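Local coordinates for protein plasma serine protease inhibitor (Homo sapiens, PDB 3DY0) that inhibits serine proteases of blood plasma and other body fluids in a heparin-dependent way, inactivating them by irreversible attachment to their active-site serine, at residues 43-48 / 110-115; 54-59 / 69-74. All coordinates share one frame; numbering follows the deposited sequence. Where two conformers were deposited one is given.

Interaction 1 (43-48 / 110-115)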
loop_
_atom_site.group_PDB
_atom_site.type_symbol
_atom_site.label_atom_id
_atom_site.label_comp_id
_atom_site.label_asym_id
_atom_site.label_seq_id
_atom_site.Cartn_x
_atom_site.Cartn_y
_atom_site.Cartn_z
ATOM N N LEU A 43 -3.183 15.160 2.513
ATOM C CA LEU A 43 -4.444 15.607 3.087
ATOM C C LEU A 43 -4.190 16.541 4.271
ATOM O O LEU A 43 -4.904 17.529 4.451
ATOM C CB LEU A 43 -5.277 14.398 3.532
ATOM C CG LEU A 43 -6.652 14.662 4.151
ATOM C CD1 LEU A 43 -7.519 15.465 3.183
ATOM C CD2 LEU A 43 -7.318 13.334 4.483
ATOM N N SER A 44 -3.162 16.248 5.066
ATOM C CA SER A 44 -2.852 17.082 6.225
ATOM C C SER A 44 -2.429 18.498 5.834
ATOM O O SER A 44 -2.548 19.424 6.636
ATOM C CB SER A 44 -1.759 16.437 7.095
ATOM O OG SER A 44 -0.458 16.609 6.551
ATOM N N LEU A 45 -1.952 18.673 4.606
ATOM C CA LEU A 45 -1.518 19.994 4.155
ATOM C C LEU A 45 -2.635 21.023 4.243
ATOM O O LEU A 45 -2.385 22.201 4.511
ATOM C CB LEU A 45 -1.010 19.932 2.715
ATOM C CG LEU A 45 0.340 19.248 2.484
ATOM C CD1 LEU A 45 0.603 19.163 0.982
ATOM C CD2 LEU A 45 1.453 20.028 3.188
ATOM N N GLY A 46 -3.864 20.577 4.017
ATOM C CA GLY A 46 -4.988 21.495 4.067
ATOM C C GLY A 46 -5.923 21.257 5.232
ATOM O O GLY A 46 -7.062 21.724 5.220
ATOM N N ALA A 47 -5.449 20.530 6.239
ATOM C CA ALA A 47 -6.263 20.245 7.413
ATOM C C ALA A 47 -5.883 21.174 8.557
ATOM O O ALA A 47 -4.777 21.713 8.593
ATOM C CB ALA A 47 -6.076 18.795 7.840
ATOM N N GLY A 48 -6.806 21.358 9.494
ATOM C CA GLY A 48 -6.532 22.215 10.631
ATOM C C GLY A 48 -7.021 21.608 11.931
ATOM O O GLY A 48 -7.688 20.578 11.926
ATOM N N VAL A 110 -2.350 24.436 -3.106
ATOM C CA VAL A 110 -1.942 24.061 -4.453
ATOM C C VAL A 110 -0.425 24.161 -4.610
ATOM O O VAL A 110 0.199 23.294 -5.222
ATOM C CB VAL A 110 -2.634 24.945 -5.510
ATOM C CG1 VAL A 110 -2.105 24.611 -6.895
ATOM C CG2 VAL A 110 -4.131 24.729 -5.456
ATOM N N SER A 111 0.168 25.212 -4.052
ATOM C CA SER A 111 1.613 25.407 -4.138
ATOM C C SER A 111 2.372 24.317 -3.388
ATOM O O SER A 111 3.387 23.811 -3.868
ATOM C CB SER A 111 2.000 26.780 -3.580
ATOM O OG SER A 111 1.510 27.824 -4.406
ATOM N N ALA A 112 1.879 23.958 -2.206
ATOM C CA ALA A 112 2.516 22.925 -1.401
ATOM C C ALA A 112 2.435 21.581 -2.116
ATOM O O ALA A 112 3.391 20.805 -2.119
ATOM C CB ALA A 112 1.840 22.834 -0.038
ATOM N N MET A 113 1.285 21.309 -2.722
ATOM C CA MET A 113 1.091 20.058 -3.441
ATOM C C MET A 113 2.041 19.941 -4.627
ATOM O O MET A 113 2.605 18.877 -4.875
ATOM C CB MET A 113 -0.361 19.943 -3.909
ATOM C CG MET A 113 -1.344 19.603 -2.793
ATOM S SD MET A 113 -1.182 17.877 -2.235
ATOM C CE MET A 113 -2.189 17.068 -3.446
ATOM N N LYS A 114 2.229 21.039 -5.352
ATOM C CA LYS A 114 3.119 21.030 -6.507
ATOM C C LYS A 114 4.588 20.940 -6.107
ATOM O O LYS A 114 5.356 20.194 -6.713
ATOM C CB LYS A 114 2.881 22.280 -7.365
ATOM C CG LYS A 114 1.536 22.267 -8.088
ATOM C CD LYS A 114 1.290 23.542 -8.895
ATOM C CE LYS A 114 -0.079 23.507 -9.569
ATOM N NZ LYS A 114 -0.389 24.780 -10.288
ATOM N N THR A 115 4.972 21.685 -5.074
ATOM C CA THR A 115 6.357 21.711 -4.612
ATOM C C THR A 115 6.804 20.494 -3.808
ATOM O O THR A 115 7.862 19.921 -4.069
ATOM C CB THR A 115 6.621 22.966 -3.758
ATOM O OG1 THR A 115 6.353 24.136 -4.539
ATOM C CG2 THR A 115 8.071 23.001 -3.287
#
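Leu45 and Ala112 mark the closest approach of the two backbones, with Leu45 CA 7.5 Å from Ala112 CA. In the serpin fold this joins the C-terminal end of helix 33-45 to the later helix 107-117. No hydrogen bond crosses between the segments; the evidence is for a small apolar contact that buries 123 Å² in total, about half of it on Leu45. This leucine reaches across with one methyl: Leu45 CD1 sits 4.0 Å from Ala112 CB and 3.9 Å from Met113 SD, so two consecutive residues of the partner helix meet a single branch. The CB of Leu45 points at the partner helix, and CG lies anti to the carbonyl carbon (chi1 -72°). From there CD1 is the branch laid against Ala112 and Met113, while the other branch, CD2, stays farther off, 4.3 Å from Ala112 CB.

Met113 arrives differently. Its chain bends at chi2 (-72°) and chi3 (-84°) and crosses the leucine obliquely, offering sulfur instead of its terminal methyl; Met113 CE ends 5.6 Å from Leu45 CD1. The methionine is buried and also touches Ala119, whereas Leu45 is only partly covered, with Phe109, Leu116 and Tyr117 of helix 107-117 extending its apolar surroundings.

Within helix 107-117, Ser111 O accepts two bonds from Thr115: Thr115 N at 2.9 Å supplies the normal helical bond, and Thr115 OG1 at 3.1 Å bends back to the same oxygen from the opposite face of its carbonyl plane.

Interaction 2 (54-59 / 69-74); sequences QILEGL and KELHRG
Leu71 faces Leu56 and Leu59, and its side chain carries the partner-helix side of this contact between helix 65-81 and the C-terminal part of helix 49-58, successive helices of the serpin fold. The backbones stay well separated, Leu56 CA lying 9.2 Å from Leu71 CA, so leucine methyls must bridge the gap. Starting at the root, Leu71 CB points toward the other segment but is still 5.8 Å from Leu56 CD2. The next atom, Leu71 CG, stands anti to the backbone N, beside the carbonyl carbon (chi1 172°), and comes to 4.9 Å from Leu59 CD1. There the chain forks. CD1 of Leu71 remains 4.6 Å from Leu59 CD1, while CD2 makes both close contacts: Leu71 CD2 is 4.0 Å from Leu56 CD2 and equally 4.0 Å from Leu59 CD1.

Those two partner methyls belong to residues three apart in sequence, and the Leu71 methyl meets them from directions about 73° apart. The Leu59 side chain crosses that of Leu71 at about a right angle. Only 96 Å² is buried in all, and each of the three leucines is partly exposed, as befits a contact near the surface; Leu61, from the connection between the helices, touches Leu71 as well.

On helix 65-81, Arg73 grips the carboxylate of Glu70 side-on in a salt bridge, three residues back along the helix. Arg73 NE gives a nearly straight bond (174°) in the guanidinium plane to Glu70 OE1, while Arg73 NH1 meets the syn lone pair of Glu70 OE2 at 2.8 Å.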
loop_
_atom_site.group_PDB
_atom_site.type_symbol
_atom_site.label_atom_id
_atom_site.label_comp_id
_atom_site.label_asym_id
_atom_site.label_seq_id
_atom_site.Cartn_x
_atom_site.Cartn_y
_atom_site.Cartn_z
ATOM N N GLN A 54 -5.409 14.470 14.296
ATOM C CA GLN A 54 -5.703 13.049 14.155
ATOM C C GLN A 54 -4.913 12.423 13.022
ATOM O O GLN A 54 -4.422 11.302 13.148
ATOM C CB GLN A 54 -7.190 12.822 13.905
ATOM C CG GLN A 54 -8.094 13.317 15.016
ATOM C CD GLN A 54 -9.548 13.008 14.735
ATOM O OE1 GLN A 54 -9.943 12.852 13.583
ATOM N NE2 GLN A 54 -10.357 12.928 15.789
ATOM N N ILE A 55 -4.791 13.139 11.909
ATOM C CA ILE A 55 -4.053 12.599 10.772
ATOM C C ILE A 55 -2.572 12.415 11.097
ATOM O O ILE A 55 -1.999 11.363 10.813
ATOM C CB ILE A 55 -4.197 13.495 9.526
ATOM C CG1 ILE A 55 -5.656 13.515 9.066
ATOM C CG2 ILE A 55 -3.307 12.968 8.398
ATOM C CD1 ILE A 55 -5.945 14.531 7.980
ATOM N N LEU A 56 -1.951 13.424 11.699
ATOM C CA LEU A 56 -0.535 13.307 12.032
ATOM C C LEU A 56 -0.288 12.229 13.084
ATOM O O LEU A 56 0.672 11.464 12.984
ATOM C CB LEU A 56 0.016 14.654 12.511
ATOM C CG LEU A 56 -0.046 15.796 11.492
ATOM C CD1 LEU A 56 0.627 17.030 12.078
ATOM C CD2 LEU A 56 0.648 15.384 10.203
ATOM N N GLU A 57 -1.151 12.161 14.095
ATOM C CA GLU A 57 -0.987 11.151 15.131
ATOM C C GLU A 57 -1.229 9.763 14.548
ATOM O O GLU A 57 -0.564 8.800 14.928
ATOM C CB GLU A 57 -1.947 11.410 16.295
ATOM C CG GLU A 57 -1.649 12.692 17.059
ATOM C CD GLU A 57 -2.446 12.810 18.346
ATOM O OE1 GLU A 57 -2.358 13.868 19.002
ATOM O OE2 GLU A 57 -3.154 11.843 18.706
ATOM N N GLY A 58 -2.171 9.669 13.613
ATOM C CA GLY A 58 -2.469 8.393 12.986
ATOM C C GLY A 58 -1.300 7.869 12.173
ATOM O O GLY A 58 -1.112 6.656 12.032
ATOM N N LEU A 59 -0.510 8.790 11.632
ATOM C CA LEU A 59 0.659 8.436 10.836
ATOM C C LEU A 59 1.831 8.054 11.735
ATOM O O LEU A 59 2.877 7.610 11.253
ATOM C CB LEU A 59 1.053 9.612 9.933
ATOM C CG LEU A 59 0.127 9.858 8.738
ATOM C CD1 LEU A 59 0.512 11.149 8.029
ATOM C CD2 LEU A 59 0.215 8.672 7.782
ATOM N N LYS A 69 7.416 18.824 9.527
ATOM C CA LYS A 69 8.260 19.317 8.448
ATOM C C LYS A 69 9.027 18.152 7.832
ATOM O O LYS A 69 9.144 18.047 6.608
ATOM C CB LYS A 69 9.247 20.360 8.982
ATOM C CG LYS A 69 10.269 20.845 7.962
ATOM C CD LYS A 69 11.280 21.778 8.615
ATOM C CE LYS A 69 12.381 22.180 7.646
ATOM N NZ LYS A 69 13.384 23.078 8.295
ATOM N N GLU A 70 9.539 17.273 8.688
ATOM C CA GLU A 70 10.301 16.116 8.239
ATOM C C GLU A 70 9.422 15.144 7.465
ATOM O O GLU A 70 9.889 14.475 6.546
ATOM C CB GLU A 70 10.935 15.405 9.439
ATOM C CG GLU A 70 11.705 14.130 9.103
ATOM C CD GLU A 70 12.753 14.333 8.021
ATOM O OE1 GLU A 70 13.426 15.385 8.029
ATOM O OE2 GLU A 70 12.913 13.431 7.170
ATOM N N LEU A 71 8.152 15.063 7.845
ATOM C CA LEU A 71 7.226 14.169 7.158
ATOM C C LEU A 71 7.174 14.542 5.679
ATOM O O LEU A 71 7.381 13.698 4.805
ATOM C CB LEU A 71 5.820 14.284 7.761
ATOM C CG LEU A 71 4.693 13.554 7.014
ATOM C CD1 LEU A 71 4.907 12.054 7.088
ATOM C CD2 LEU A 71 3.343 13.928 7.618
ATOM N N HIS A 72 6.902 15.813 5.407
ATOM C CA HIS A 72 6.810 16.282 4.031
ATOM C C HIS A 72 8.153 16.289 3.325
ATOM O O HIS A 72 8.232 15.938 2.152
ATOM C CB HIS A 72 6.182 17.676 3.987
ATOM C CG HIS A 72 4.811 17.734 4.584
ATOM N ND1 HIS A 72 3.769 16.949 4.135
ATOM C CD2 HIS A 72 4.313 18.471 5.605
ATOM C CE1 HIS A 72 2.690 17.200 4.855
ATOM N NE2 HIS A 72 2.993 18.121 5.755
ATOM N N ARG A 73 9.210 16.683 4.034
ATOM C CA ARG A 73 10.543 16.710 3.435
ATOM C C ARG A 73 10.936 15.300 3.003
ATOM O O ARG A 73 11.504 15.106 1.927
ATOM C CB ARG A 73 11.572 17.239 4.439
ATOM C CG ARG A 73 12.949 17.493 3.835
ATOM C CD ARG A 73 14.049 17.286 4.862
ATOM N NE ARG A 73 14.158 15.882 5.257
ATOM C CZ ARG A 73 14.536 14.902 4.442
ATOM N NH1 ARG A 73 14.600 13.654 4.886
ATOM N NH2 ARG A 73 14.861 15.170 3.183
ATOM N N GLY A 74 10.632 14.319 3.849
ATOM C CA GLY A 74 10.952 12.937 3.537
ATOM C C GLY A 74 10.238 12.446 2.290
ATOM O O GLY A 74 10.837 11.774 1.450
#

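Interactions 1 and 2 lie on the same side of the chain's centre, their own centres 12 Å apart, and together involve four helices in chain order: 33-45, 49-58, 65-81 and 107-117. Both segments of interaction 2 fall between those of interaction 1: interaction 2 joins neighbouring helices, its segments ten residues apart at the closest ends, while those of interaction 1 are 62 residues apart. The two contacts touch directly: Leu45 CD2 lies 3.5 Å from His72 CE1, and Leu43 CG lies 3.9 Å from Ile55 CD1. His72 ND1 is also hydrogen-bonded to Tyr117 OH, tying helix 65-81 to helix 107-117. The four helices thus form one continuous packed part of the serpin body.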